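Local coordinates for ribonuclease S-3 (Pyrus pyrifolia, PDB 1IQQ), which cleaves RNA as a T2-family ribonuclease of the pistil and enforces gametophytic self-incompatibility, by which the flower rejects its own pollen, at residues Thr7-Leu12 and Thr31-Trp36; Asp27-Val32 and Asn116-Leu121; Lys152-Lys157 and Leu164-Leu169. All coordinates share one frame; numbering follows the deposited sequence.

Contact 1 (Thr7-Leu12 and Thr31-Trp36); sequences TQQYQL and TVHGLW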
loop_
_atom_site.group_PDB
_atom_site.type_symbol
_atom_site.label_atom_id
_atom_site.label_comp_id
_atom_site.label_asym_id
_atom_site.label_seq_id
_atom_site.Cartn_x
_atom_site.Cartn_y
_atom_site.Cartn_z
ATOM N N THR A 7 -1.041 2.565 0.326
ATOM C CA THR A 7 -0.951 1.447 -0.639
ATOM C C THR A 7 -0.308 0.231 -0.030
ATOM O O THR A 7 0.748 0.362 0.646
ATOM C CB THR A 7 -0.097 1.884 -1.808
ATOM O OG1 THR A 7 -0.697 3.048 -2.417
ATOM C CG2 THR A 7 -0.063 0.756 -2.890
ATOM N N GLN A 8 -0.934 -0.923 -0.186
ATOM C CA GLN A 8 -0.396 -2.213 0.304
ATOM C C GLN A 8 -0.169 -3.096 -0.915
ATOM O O GLN A 8 -0.828 -2.965 -1.963
ATOM C CB GLN A 8 -1.400 -2.841 1.271
ATOM C CG GLN A 8 -1.452 -2.016 2.600
ATOM C CD GLN A 8 -2.506 -2.564 3.517
ATOM O OE1 GLN A 8 -2.560 -3.757 3.736
ATOM N NE2 GLN A 8 -3.321 -1.654 4.105
ATOM N N GLN A 9 0.794 -3.998 -0.784
ATOM C CA GLN A 9 1.253 -4.876 -1.904
ATOM C C GLN A 9 1.230 -6.307 -1.492
ATOM O O GLN A 9 1.630 -6.627 -0.356
ATOM C CB GLN A 9 2.680 -4.456 -2.339
ATOM C CG GLN A 9 3.733 -4.652 -1.227
ATOM C CD GLN A 9 5.093 -4.119 -1.589
ATOM O OE1 GLN A 9 5.986 -4.051 -0.706
ATOM N NE2 GLN A 9 5.299 -3.750 -2.831
ATOM N N TYR A 10 0.743 -7.193 -2.377
ATOM C CA TYR A 10 0.664 -8.636 -2.105
ATOM C C TYR A 10 2.028 -9.223 -2.461
ATOM O O TYR A 10 2.400 -9.249 -3.627
ATOM C CB TYR A 10 -0.457 -9.179 -3.002
ATOM C CG TYR A 10 -0.627 -10.669 -2.876
ATOM C CD1 TYR A 10 -0.685 -11.290 -1.655
ATOM C CD2 TYR A 10 -0.783 -11.461 -4.001
ATOM C CE1 TYR A 10 -0.903 -12.671 -1.512
ATOM C CE2 TYR A 10 -0.997 -12.814 -3.905
ATOM C CZ TYR A 10 -1.050 -13.447 -2.667
ATOM O OH TYR A 10 -1.179 -14.842 -2.526
ATOM N N GLN A 11 2.764 -9.624 -1.417
ATOM C CA GLN A 11 4.166 -9.993 -1.623
ATOM C C GLN A 11 4.409 -11.064 -2.696
ATOM O O GLN A 11 5.340 -10.909 -3.463
ATOM C CB GLN A 11 4.755 -10.455 -0.275
ATOM C CG GLN A 11 4.708 -9.394 0.815
ATOM C CD GLN A 11 5.377 -9.902 2.076
ATOM O OE1 GLN A 11 5.960 -11.016 2.102
ATOM N NE2 GLN A 11 5.335 -9.104 3.129
ATOM N N LEU A 12 3.561 -12.089 -2.711
ATOM C CA LEU A 12 3.731 -13.182 -3.692
ATOM C C LEU A 12 3.738 -12.630 -5.090
ATOM O O LEU A 12 4.575 -13.011 -5.936
ATOM C CB LEU A 12 2.601 -14.208 -3.543
ATOM C CG LEU A 12 2.797 -15.513 -4.323
ATOM C CD1 LEU A 12 3.784 -16.465 -3.530
ATOM C CD2 LEU A 12 1.493 -16.244 -4.445
ATOM N N THR A 31 1.396 -6.341 2.643
ATOM C CA THR A 31 2.088 -5.481 3.593
ATOM C C THR A 31 2.207 -4.102 2.965
ATOM O O THR A 31 1.834 -3.846 1.790
ATOM C CB THR A 31 3.468 -6.036 4.009
ATOM O OG1 THR A 31 4.252 -6.420 2.879
ATOM C CG2 THR A 31 3.219 -7.294 4.912
ATOM N N VAL A 32 2.723 -3.120 3.716
ATOM C CA VAL A 32 2.747 -1.793 3.208
ATOM C C VAL A 32 3.731 -1.476 2.084
ATOM O O VAL A 32 4.875 -1.983 2.078
ATOM C CB VAL A 32 3.021 -0.814 4.424
ATOM C CG1 VAL A 32 3.199 0.673 3.902
ATOM C CG2 VAL A 32 1.885 -0.913 5.481
ATOM N N HIS A 33 3.253 -0.743 1.057
ATOM C CA HIS A 33 4.131 -0.231 -0.003
ATOM C C HIS A 33 4.344 1.266 0.142
ATOM O O HIS A 33 5.397 1.789 -0.227
ATOM C CB HIS A 33 3.541 -0.507 -1.379
ATOM C CG HIS A 33 4.313 0.069 -2.525
ATOM N ND1 HIS A 33 5.429 -0.542 -3.065
ATOM C CD2 HIS A 33 4.128 1.206 -3.232
ATOM C CE1 HIS A 33 5.900 0.194 -4.058
ATOM N NE2 HIS A 33 5.129 1.262 -4.183
ATOM N N GLY A 34 3.355 2.008 0.623
ATOM C CA GLY A 34 3.583 3.414 0.824
ATOM C C GLY A 34 2.448 4.103 1.538
ATOM O O GLY A 34 1.294 3.620 1.570
ATOM N N LEU A 35 2.752 5.283 2.075
ATOM C CA LEU A 35 1.731 6.216 2.609
ATOM C C LEU A 35 2.131 7.558 1.986
ATOM O O LEU A 35 3.161 8.172 2.376
ATOM C CB LEU A 35 1.722 6.305 4.113
ATOM C CG LEU A 35 0.472 6.753 4.978
ATOM C CD1 LEU A 35 0.788 7.644 6.224
ATOM C CD2 LEU A 35 -0.806 7.060 4.181
ATOM N N TRP A 36 1.364 7.918 0.973
ATOM C CA TRP A 36 1.708 9.097 0.184
ATOM C C TRP A 36 0.851 10.307 0.302
ATOM O O TRP A 36 -0.343 10.216 0.036
ATOM C CB TRP A 36 1.675 8.793 -1.330
ATOM C CG TRP A 36 2.576 7.695 -1.806
ATOM C CD1 TRP A 36 3.564 7.016 -1.106
ATOM C CD2 TRP A 36 2.591 7.193 -3.147
ATOM N NE1 TRP A 36 4.186 6.109 -1.987
ATOM C CE2 TRP A 36 3.607 6.219 -3.228
ATOM C CE3 TRP A 36 1.829 7.471 -4.296
ATOM C CZ2 TRP A 36 3.891 5.514 -4.439
ATOM C CZ3 TRP A 36 2.114 6.781 -5.481
ATOM C CH2 TRP A 36 3.135 5.821 -5.535
HETATM O O HOH W 1 8.079 -1.681 -1.556
#
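H33 and Q9 meet on one face of an antiparallel strand pair. H33 is the catalytic proton donor, and Q9 probably helps to bind the RNA phosphate, as in relatives. The Q9 side chain crosses that of H33 at about a right angle, its amide plane turned 64° from the imidazole and its NE2 standing 3.2 Å from ND1 of H33 at an angle too poor for a hydrogen bond. A water bridges the two groups instead, giving a proton to OE1 of Q9 and accepting weakly from ND1 of H33. H33 CG, anti to the backbone N (chi1 176°), puts the base of the ring beside Q9. The methyl CG2 of T7 lies 4.1 Å from H33 CB.

H33 belongs to a classic beta bulge, in which it and G34 both face T7. T7 O takes two hydrogen bonds from the same face of its carbonyl plane, from H33 N at 2.8 Å and from G34 N at 3.1 Å, while T7 N returns one to G34 O. Past the bulge, Q9 N donates to T31 O at 2.8 Å. Where the first strand turns into helix 11-14, NE2 of Q11 donates to OG1 of T31 at 2.9 Å, the hydroxyl lying in the amide plane and the bond almost straight.

E166 of strand 161-171 touches T7, Q9 and H33, and T168 of that strand binds the hydroxyl of T7. The pair lies close to the centre of the molecule, with strand 3-10 running between strands 30-38 and 161-171, and helix 99-112 packs on Q8, T31, V32 and L35 through Y110 and V106.

Contact 2 (Asp27-Val32 and Asn116-Leu121); sequences DKLFTV and NVSRIL. With NAG (2-acetamido-2-deoxy-beta-D-glucopyranose), chain B.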
loop_
_atom_site.group_PDB
_atom_site.type_symbol
_atom_site.label_atom_id
_atom_site.label_comp_id
_atom_site.label_asym_id
_atom_site.label_seq_id
_atom_site.Cartn_x
_atom_site.Cartn_y
_atom_site.Cartn_z
ATOM N N ASP A 27 5.663 -13.873 1.579
ATOM C CA ASP A 27 4.520 -14.441 2.238
ATOM C C ASP A 27 3.287 -14.155 1.357
ATOM O O ASP A 27 3.303 -13.234 0.520
ATOM C CB ASP A 27 4.241 -13.762 3.590
ATOM C CG ASP A 27 5.300 -14.101 4.624
ATOM O OD1 ASP A 27 5.627 -13.229 5.458
ATOM O OD2 ASP A 27 5.809 -15.244 4.622
ATOM N N LYS A 28 2.231 -14.920 1.598
ATOM C CA LYS A 28 0.977 -14.651 0.843
ATOM C C LYS A 28 0.160 -13.627 1.655
ATOM O O LYS A 28 -0.978 -13.866 2.111
ATOM C CB LYS A 28 0.210 -15.974 0.676
ATOM C CG LYS A 28 0.929 -16.914 -0.337
ATOM C CD LYS A 28 0.117 -18.179 -0.692
ATOM C CE LYS A 28 0.952 -19.102 -1.578
ATOM N NZ LYS A 28 0.290 -20.442 -1.768
ATOM N N LEU A 29 0.758 -12.439 1.774
ATOM C CA LEU A 29 0.220 -11.370 2.585
ATOM C C LEU A 29 0.383 -10.011 1.905
ATOM O O LEU A 29 1.326 -9.791 1.144
ATOM C CB LEU A 29 0.979 -11.255 3.931
ATOM C CG LEU A 29 0.677 -12.422 4.887
ATOM C CD1 LEU A 29 1.633 -12.379 6.080
ATOM C CD2 LEU A 29 -0.726 -12.355 5.392
ATOM N N PHE A 30 -0.562 -9.123 2.240
ATOM C CA PHE A 30 -0.440 -7.697 1.843
ATOM C C PHE A 30 0.292 -6.972 2.979
ATOM O O PHE A 30 -0.173 -7.048 4.109
ATOM C CB PHE A 30 -1.856 -7.074 1.694
ATOM C CG PHE A 30 -2.481 -7.255 0.309
ATOM C CD1 PHE A 30 -3.282 -8.352 -0.023
ATOM C CD2 PHE A 30 -2.281 -6.277 -0.646
ATOM C CE1 PHE A 30 -3.884 -8.454 -1.290
ATOM C CE2 PHE A 30 -2.859 -6.352 -1.901
ATOM C CZ PHE A 30 -3.658 -7.437 -2.213
ATOM N N THR A 31 1.396 -6.341 2.643
ATOM C CA THR A 31 2.088 -5.481 3.593
ATOM C C THR A 31 2.207 -4.102 2.965
ATOM O O THR A 31 1.834 -3.846 1.790
ATOM C CB THR A 31 3.468 -6.036 4.009
ATOM O OG1 THR A 31 4.252 -6.420 2.879
ATOM C CG2 THR A 31 3.219 -7.294 4.912
ATOM N N VAL A 32 2.723 -3.120 3.716
ATOM C CA VAL A 32 2.747 -1.793 3.208
ATOM C C VAL A 32 3.731 -1.476 2.084
ATOM O O VAL A 32 4.875 -1.983 2.078
ATOM C CB VAL A 32 3.021 -0.814 4.424
ATOM C CG1 VAL A 32 3.199 0.673 3.902
ATOM C CG2 VAL A 32 1.885 -0.913 5.481
ATOM N N ASN A 116 -5.245 -3.695 7.415
ATOM C CA ASN A 116 -4.481 -4.809 6.805
ATOM C C ASN A 116 -5.395 -5.417 5.703
ATOM O O ASN A 116 -6.421 -5.984 5.981
ATOM C CB ASN A 116 -4.209 -5.801 7.938
ATOM C CG ASN A 116 -3.601 -7.126 7.455
ATOM O OD1 ASN A 116 -3.533 -7.387 6.238
ATOM N ND2 ASN A 116 -3.171 -7.946 8.428
ATOM N N VAL A 117 -4.984 -5.209 4.446
ATOM C CA VAL A 117 -5.817 -5.631 3.346
ATOM C C VAL A 117 -6.014 -7.129 3.314
ATOM O O VAL A 117 -7.067 -7.594 2.867
ATOM C CB VAL A 117 -5.214 -5.079 2.047
ATOM C CG1 VAL A 117 -5.748 -5.826 0.772
ATOM C CG2 VAL A 117 -5.543 -3.581 1.927
ATOM N N SER A 118 -5.043 -7.915 3.772
ATOM C CA SER A 118 -5.274 -9.383 3.829
ATOM C C SER A 118 -6.456 -9.697 4.741
ATOM O O SER A 118 -7.258 -10.599 4.417
ATOM C CB SER A 118 -4.024 -10.098 4.330
ATOM O OG SER A 118 -3.056 -10.045 3.291
ATOM N N ARG A 119 -6.552 -8.923 5.846
ATOM C CA ARG A 119 -7.638 -9.154 6.781
ATOM C C ARG A 119 -8.997 -8.710 6.233
ATOM O O ARG A 119 -9.963 -9.414 6.378
ATOM C CB ARG A 119 -7.297 -8.434 8.101
ATOM C CG ARG A 119 -8.286 -8.708 9.236
ATOM C CD ARG A 119 -7.886 -7.766 10.445
ATOM N NE ARG A 119 -8.633 -8.103 11.670
ATOM C CZ ARG A 119 -9.826 -7.601 11.978
ATOM N NH1 ARG A 119 -10.427 -6.738 11.168
ATOM N NH2 ARG A 119 -10.419 -7.963 13.111
ATOM N N ILE A 120 -9.036 -7.533 5.579
ATOM C CA ILE A 120 -10.274 -7.051 4.980
ATOM C C ILE A 120 -10.781 -8.057 3.954
ATOM O O ILE A 120 -11.954 -8.407 3.937
ATOM C CB ILE A 120 -10.020 -5.701 4.313
ATOM C CG1 ILE A 120 -9.544 -4.684 5.373
ATOM C CG2 ILE A 120 -11.285 -5.230 3.545
ATOM C CD1 ILE A 120 -9.279 -3.347 4.782
ATOM N N LEU A 121 -9.911 -8.578 3.101
ATOM C CA LEU A 121 -10.315 -9.574 2.114
ATOM C C LEU A 121 -10.764 -10.861 2.784
ATOM O O LEU A 121 -11.804 -11.406 2.416
ATOM C CB LEU A 121 -9.146 -9.844 1.156
ATOM C CG LEU A 121 -8.822 -8.704 0.179
ATOM C CD1 LEU A 121 -7.551 -9.029 -0.599
ATOM C CD2 LEU A 121 -9.962 -8.488 -0.818
HETATM C C1 NAG B . -2.818 -9.324 8.179
HETATM C C2 NAG B . -2.058 -9.868 9.423
HETATM C C3 NAG B . -1.794 -11.365 9.180
HETATM C C4 NAG B . -3.096 -12.138 8.932
HETATM C C5 NAG B . -3.832 -11.453 7.767
HETATM C C6 NAG B . -5.183 -12.006 7.460
HETATM C C7 NAG B . -0.436 -8.652 10.782
HETATM C C8 NAG B . 0.977 -8.159 10.918
HETATM N N2 NAG B . -0.784 -9.197 9.592
HETATM O O3 NAG B . -1.139 -11.870 10.360
HETATM O O4 NAG B . -2.766 -13.474 8.501
HETATM O O5 NAG B . -4.030 -10.061 8.094
HETATM O O6 NAG B . -6.057 -11.982 8.600
HETATM O O7 NAG B . -1.228 -8.528 11.726
HETATM O O HOH W 2 -3.193 -12.356 2.048
#
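An N-glycosylated helix start, N116 at the N-cap of helix 117-123, packs here against the beginning of strand 30-38, and F30 fills the joint. V117 sits squarely over one face of the phenyl ring in a CH-pi contact, its CG1 3.5 Å from the centroid of the F30 ring and only 10° off the normal. L121, one helical turn on, reaches the same ring, its CD1 3.8 Å from F30 CE1. A phenylalanine-to-alanine change here would probably leave the V117 methyl without its aromatic face and open a gap between helix and strand.

The polar link lies at the ring's edge, where OG of S118 sits near the ring plane. It accepts a fairly straight bond from F30 N at 2.9 Å (165° at the hydrogen), and its chi1 of -72° sets it anti to its own carbonyl carbon. A water joins the same hydroxyl to the carbonyl oxygen of K28, centre of an inverse gamma turn.

At the cap, OD1 of N116 accepts weak bonds from the backbone N atoms of S118 and R119. The same amide carries the glycan: N116 ND2 is bonded to C1 of the N-acetylglucosamine, whose C5 lies 3.7 Å from S118 CB.

Contact 3 (Lys152-Lys157 and Leu164-Leu169); sequences KLKCQK and LVEITL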
loop_
_atom_site.group_PDB
_atom_site.type_symbol
_atom_site.label_atom_id
_atom_site.label_comp_id
_atom_site.label_asym_id
_atom_site.label_seq_id
_atom_site.Cartn_x
_atom_site.Cartn_y
_atom_site.Cartn_z
ATOM N N LYS A 152 -8.136 1.968 -5.074
ATOM C CA LYS A 152 -7.416 1.945 -6.346
ATOM C C LYS A 152 -6.660 0.615 -6.361
ATOM O O LYS A 152 -5.882 0.257 -5.408
ATOM C CB LYS A 152 -6.457 3.135 -6.464
ATOM C CG LYS A 152 -5.588 3.035 -7.748
ATOM C CD LYS A 152 -4.874 4.381 -8.012
ATOM C CE LYS A 152 -3.976 4.242 -9.276
ATOM N NZ LYS A 152 -3.363 5.609 -9.498
ATOM N N LEU A 153 -6.847 -0.152 -7.455
ATOM C CA LEU A 153 -6.217 -1.469 -7.578
ATOM C C LEU A 153 -5.161 -1.485 -8.684
ATOM O O LEU A 153 -5.302 -0.817 -9.710
ATOM C CB LEU A 153 -7.269 -2.514 -7.901
ATOM C CG LEU A 153 -7.959 -3.231 -6.742
ATOM C CD1 LEU A 153 -8.648 -2.209 -5.858
ATOM C CD2 LEU A 153 -8.987 -4.201 -7.299
ATOM N N LYS A 154 -4.135 -2.307 -8.468
ATOM C CA LYS A 154 -3.061 -2.510 -9.457
ATOM C C LYS A 154 -2.959 -3.998 -9.689
ATOM O O LYS A 154 -2.938 -4.792 -8.737
ATOM C CB LYS A 154 -1.706 -2.043 -8.908
ATOM C CG LYS A 154 -0.627 -2.232 -9.969
ATOM C CD LYS A 154 0.743 -1.703 -9.442
ATOM C CE LYS A 154 1.740 -1.495 -10.553
ATOM N NZ LYS A 154 2.861 -0.658 -9.972
ATOM N N CYS A 155 -2.878 -4.385 -10.968
ATOM C CA CYS A 155 -2.723 -5.795 -11.352
ATOM C C CYS A 155 -1.486 -5.909 -12.292
ATOM O O CYS A 155 -0.910 -4.892 -12.672
ATOM C CB CYS A 155 -3.938 -6.270 -12.133
ATOM S SG CYS A 155 -5.383 -6.585 -11.067
ATOM N N GLN A 156 -1.107 -7.152 -12.614
ATOM C CA GLN A 156 -0.028 -7.322 -13.598
ATOM C C GLN A 156 -0.355 -8.539 -14.420
ATOM O O GLN A 156 -0.979 -9.500 -13.941
ATOM C CB GLN A 156 1.338 -7.533 -12.914
ATOM C CG GLN A 156 1.381 -8.735 -12.033
ATOM C CD GLN A 156 2.649 -8.772 -11.165
ATOM O OE1 GLN A 156 3.377 -7.822 -11.147
ATOM N NE2 GLN A 156 2.847 -9.861 -10.423
ATOM N N LYS A 157 0.072 -8.532 -15.695
ATOM C CA LYS A 157 -0.175 -9.698 -16.543
ATOM C C LYS A 157 1.122 -10.508 -16.724
ATOM O O LYS A 157 2.154 -9.949 -17.036
ATOM C CB LYS A 157 -0.691 -9.311 -17.923
ATOM C CG LYS A 157 -1.091 -10.562 -18.739
ATOM C CD LYS A 157 -1.942 -10.192 -19.947
ATOM C CE LYS A 157 -1.983 -11.374 -20.924
ATOM N NZ LYS A 157 -2.594 -10.941 -22.206
ATOM N N LEU A 164 -3.633 -9.896 -9.075
ATOM C CA LEU A 164 -3.768 -8.692 -8.191
ATOM C C LEU A 164 -2.388 -8.435 -7.518
ATOM O O LEU A 164 -1.740 -9.360 -7.007
ATOM C CB LEU A 164 -4.815 -9.042 -7.114
ATOM C CG LEU A 164 -5.068 -7.978 -6.061
ATOM C CD1 LEU A 164 -5.717 -6.707 -6.791
ATOM C CD2 LEU A 164 -6.046 -8.536 -5.014
ATOM N N VAL A 165 -1.982 -7.172 -7.479
ATOM C CA VAL A 165 -0.667 -6.835 -6.904
ATOM C C VAL A 165 -0.783 -5.755 -5.808
ATOM O O VAL A 165 -0.131 -5.913 -4.760
ATOM C CB VAL A 165 0.272 -6.303 -7.964
ATOM C CG1 VAL A 165 1.719 -6.186 -7.371
ATOM C CG2 VAL A 165 0.301 -7.281 -9.179
ATOM N N GLU A 166 -1.545 -4.686 -5.998
ATOM C CA GLU A 166 -1.614 -3.641 -4.961
ATOM C C GLU A 166 -3.031 -3.167 -4.758
ATOM O O GLU A 166 -3.856 -3.185 -5.717
ATOM C CB GLU A 166 -0.763 -2.351 -5.288
ATOM C CG GLU A 166 0.702 -2.604 -5.474
ATOM C CD GLU A 166 1.470 -1.331 -5.742
ATOM O OE1 GLU A 166 0.956 -0.322 -6.174
ATOM O OE2 GLU A 166 2.709 -1.363 -5.529
ATOM N N ILE A 167 -3.317 -2.781 -3.515
ATOM C CA ILE A 167 -4.635 -2.180 -3.191
ATOM C C ILE A 167 -4.341 -0.942 -2.375
ATOM O O ILE A 167 -3.568 -0.993 -1.404
ATOM C CB ILE A 167 -5.544 -3.135 -2.428
ATOM C CG1 ILE A 167 -6.078 -4.207 -3.396
ATOM C CG2 ILE A 167 -6.763 -2.351 -1.867
ATOM C CD1 ILE A 167 -6.939 -5.335 -2.763
ATOM N N THR A 168 -4.911 0.210 -2.777
ATOM C CA THR A 168 -4.723 1.456 -2.104
ATOM C C THR A 168 -6.019 1.926 -1.503
ATOM O O THR A 168 -7.085 1.908 -2.162
ATOM C CB THR A 168 -4.285 2.527 -3.129
ATOM O OG1 THR A 168 -3.008 2.154 -3.664
ATOM C CG2 THR A 168 -4.218 3.957 -2.475
ATOM N N LEU A 169 -5.978 2.328 -0.230
ATOM C CA LEU A 169 -7.110 2.933 0.479
ATOM C C LEU A 169 -6.787 4.422 0.565
ATOM O O LEU A 169 -5.696 4.788 1.012
ATOM C CB LEU A 169 -7.245 2.356 1.914
ATOM C CG LEU A 169 -7.191 0.862 1.960
ATOM C CD1 LEU A 169 -7.433 0.453 3.413
ATOM C CD2 LEU A 169 -8.293 0.251 1.110
HETATM O O HOH W 3 -3.014 0.227 -5.469
#
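L153 and I167 stand side by side on the apolar face of a beta hairpin, pointing the same way, with L153 CG 4.0 Å from I167 CG1. CD1 of L164 comes in obliquely beside them, 4.1 Å from L153 CG. The branched end of L153 rests in the hollow between I167 and L164, CD1 toward I167 and CD2 toward L164. C155 extends this row, its SG 3.9 Å from L164 CA. Helix 135-143 packs on the same face against L153 and I167, and the sulfur of C155 is tied to C193 in a disulfide.

The other face carries a different relief. K154 and E166 run alongside each other as two extended chains, with K154 CD 3.6 Å from E166 OE1. The hairpin bulges at this very pair: V165 and E166 both face K154. K154 O accepts from V165 N and E166 N, and the extra residue turns the V165 side chain toward the partner strand. Its CG2 is a small knob set against the bent start of the Q156 chain, 3.4 Å from Q156 CG; a chi1 of 60° places that CG between backbone N and carbonyl carbon. The two side chains cross at about a right angle, and Q156 NE2 goes on to E163. At the far end a water donates to K152 O and also binds OG1 of T168, a hydroxyl that is also hydrogen-bonded to OG1 of T7.

Chemically the hairpin is two-sided: L153, L164 and I167 with the C155 sulfur make one face apolar, while on the other NZ of K154 stays 4.3 Å from E166 OE1, beyond salt-bridge range. The nearby lysine charge would probably favour the ionised form of the E166 carboxylate.

Overall arrangement
Contacts 1 and 3 pair strands of one mixed sheet, and contact 2 packs a helix against it. Contact 1 pairs strands 3-10 and 30-38 close to the middle of the molecule; contact 3 adds the hairpin 152-158/161-171, whose second strand borders 3-10; contact 2 brings helix 117-123 against the start of strand 30-38. Centres lie about 9 Å apart between contact 1 and either other, and about 12 Å between contacts 2 and 3. T31 and V32 belong to both contacts 1 and 2. Along the chain, contacts 1 and 2 close before contact 3 opens. F30 touches L164 and I167, so glycosylated helix, central strands and hairpin share a core, while the side chains of Q9 and H33 lie on the opposite face from F30.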